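Local coordinates for protein PBP5 (Haemophilus influenzae, PDB 3A3J) that removes the terminal D-alanine from cell-wall peptide precursors, acting as a serine-type D-alanyl-D-alanine carboxypeptidase of the penicillin-binding protein family, at residues Val278-Phe283 and Asn335-Asn340. Residues are numbered along the deposited sequence.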
loop_
_atom_site.group_PDB
_atom_site.type_symbol
_atom_site.label_atom_id
_atom_site.label_comp_id
_atom_site.label_asym_id
_atom_site.label_seq_id
_atom_site.Cartn_x
_atom_site.Cartn_y
_atom_site.Cartn_z
ATOM N N VAL A 278 27.994 3.471 -25.155
ATOM C CA VAL A 278 26.682 3.932 -24.672
ATOM C C VAL A 278 26.668 3.823 -23.152
ATOM O O VAL A 278 27.362 2.968 -22.566
ATOM C CB VAL A 278 25.473 3.239 -25.376
ATOM C CG1 VAL A 278 25.256 1.845 -24.929
ATOM C CG2 VAL A 278 24.212 4.032 -25.154
ATOM N N LYS A 279 25.927 4.745 -22.527
ATOM C CA LYS A 279 25.784 4.799 -21.087
ATOM C C LYS A 279 24.647 3.896 -20.709
ATOM O O LYS A 279 23.635 3.841 -21.410
ATOM C CB LYS A 279 25.505 6.242 -20.673
ATOM C CG LYS A 279 26.747 7.109 -20.758
ATOM C CD LYS A 279 27.793 6.596 -19.737
ATOM C CE LYS A 279 28.627 7.717 -19.100
ATOM N NZ LYS A 279 30.007 7.701 -19.649
ATOM N N LEU A 280 24.826 3.156 -19.633
ATOM C CA LEU A 280 23.800 2.270 -19.110
ATOM C C LEU A 280 23.359 2.777 -17.738
ATOM O O LEU A 280 24.127 3.447 -17.054
ATOM C CB LEU A 280 24.375 0.850 -18.950
ATOM C CG LEU A 280 24.968 0.212 -20.250
ATOM C CD1 LEU A 280 25.496 -1.154 -19.977
ATOM C CD2 LEU A 280 23.965 0.249 -21.451
ATOM N N GLY A 281 22.163 2.396 -17.316
ATOM C CA GLY A 281 21.646 2.744 -15.992
ATOM C C GLY A 281 20.211 2.293 -15.899
ATOM O O GLY A 281 19.850 1.274 -16.529
ATOM N N ALA A 282 19.401 3.062 -15.139
ATOM C CA ALA A 282 17.957 2.805 -14.897
ATOM C C ALA A 282 17.205 4.145 -14.852
ATOM O O ALA A 282 17.699 5.155 -14.341
ATOM C CB ALA A 282 17.727 2.001 -13.603
ATOM N N PHE A 283 16.036 4.180 -15.466
ATOM C CA PHE A 283 15.242 5.403 -15.456
ATOM C C PHE A 283 14.339 5.490 -14.192
ATOM O O PHE A 283 13.637 6.489 -13.993
ATOM C CB PHE A 283 14.480 5.589 -16.794
ATOM C CG PHE A 283 15.367 6.094 -17.909
ATOM C CD1 PHE A 283 15.831 7.427 -17.908
ATOM C CD2 PHE A 283 15.851 5.221 -18.870
ATOM C CE1 PHE A 283 16.700 7.906 -18.916
ATOM C CE2 PHE A 283 16.699 5.659 -19.871
ATOM C CZ PHE A 283 17.133 7.019 -19.899
ATOM N N ASN A 335 16.303 -4.387 -13.946
ATOM C CA ASN A 335 16.649 -4.125 -15.315
ATOM C C ASN A 335 17.733 -3.094 -15.475
ATOM O O ASN A 335 17.898 -2.235 -14.651
ATOM C CB ASN A 335 15.413 -3.721 -16.122
ATOM C CG ASN A 335 14.442 -4.837 -16.236
ATOM O OD1 ASN A 335 14.789 -6.017 -16.044
ATOM N ND2 ASN A 335 13.220 -4.502 -16.553
ATOM N N LEU A 336 18.470 -3.212 -16.568
ATOM C CA LEU A 336 19.496 -2.241 -16.928
ATOM C C LEU A 336 19.108 -1.713 -18.283
ATOM O O LEU A 336 18.790 -2.486 -19.181
ATOM C CB LEU A 336 20.816 -2.964 -17.031
ATOM C CG LEU A 336 22.092 -2.177 -17.210
ATOM C CD1 LEU A 336 22.308 -1.160 -16.100
ATOM C CD2 LEU A 336 23.224 -3.218 -17.217
ATOM N N GLN A 337 19.150 -0.409 -18.450
ATOM C CA GLN A 337 18.692 0.169 -19.689
ATOM C C GLN A 337 19.732 1.036 -20.346
ATOM O O GLN A 337 20.665 1.549 -19.716
ATOM C CB GLN A 337 17.405 1.010 -19.495
ATOM C CG GLN A 337 16.247 0.329 -18.783
ATOM C CD GLN A 337 15.281 1.386 -18.203
ATOM O OE1 GLN A 337 15.458 1.838 -17.068
ATOM N NE2 GLN A 337 14.320 1.845 -19.021
ATOM N N VAL A 338 19.543 1.207 -21.644
ATOM C CA VAL A 338 20.336 2.128 -22.419
ATOM C C VAL A 338 19.804 3.550 -22.074
ATOM O O VAL A 338 18.594 3.765 -21.984
ATOM C CB VAL A 338 20.136 1.757 -23.942
ATOM C CG1 VAL A 338 20.692 2.843 -24.886
ATOM C CG2 VAL A 338 20.711 0.317 -24.238
ATOM N N MET A 339 20.696 4.506 -21.878
ATOM C CA MET A 339 20.330 5.818 -21.336
ATOM C C MET A 339 20.241 6.890 -22.415
ATOM O O MET A 339 19.549 7.893 -22.237
ATOM C CB MET A 339 21.366 6.291 -20.321
ATOM C CG MET A 339 21.611 5.325 -19.221
ATOM S SD MET A 339 20.130 4.984 -18.200
ATOM C CE MET A 339 19.310 3.710 -19.103
ATOM N N ASN A 340 20.982 6.701 -23.514
ATOM C CA ASN A 340 20.876 7.597 -24.670
ATOM C C ASN A 340 20.626 6.805 -25.970
ATOM O O ASN A 340 20.966 5.594 -26.044
ATOM C CB ASN A 340 22.095 8.555 -24.748
ATOM C CG ASN A 340 23.269 8.183 -23.749
ATOM O OD1 ASN A 340 24.096 7.232 -23.978
ATOM N ND2 ASN A 340 23.373 8.972 -22.664
#
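A glutamine side chain takes over where the backbone ladder stops: OE1 of Gln337 accepts a hydrogen bond from the backbone N of Phe283 at 2.9 Å, two residues beyond the last bridged position. Gln337 NE2 is hydrogen-bonded to Gly316 O, so one side chain joins two separate parts of the backbone. The ladder is antiparallel and short. Gly281 and Gln337 form the hydrogen-bonded pair, Gln337 N lying only 2.6 Å from Gly281 O, and Met339 N reaches Lys279 O at 3.0 Å; between them Leu280 faces Val338 in the non-hydrogen-bonded pair. These neighbouring strands, 277-281 and 329-338, lie inside the mixed sheet of the C-terminal domain, flanked by strands 264-271 and 318-326, far from the catalytic serine. One face carries Val278, Leu280, Leu336 and Val338, an apolar layer in which Val278 CG2 meets Val338 CG1 at 3.7 Å. On the other, Gly281 has no side chain and Met339 lies against the Gly281 backbone, and Met339 SD sits 4.2 Å from the centroid of the Phe283 ring, over its face, in a Met-aromatic contact.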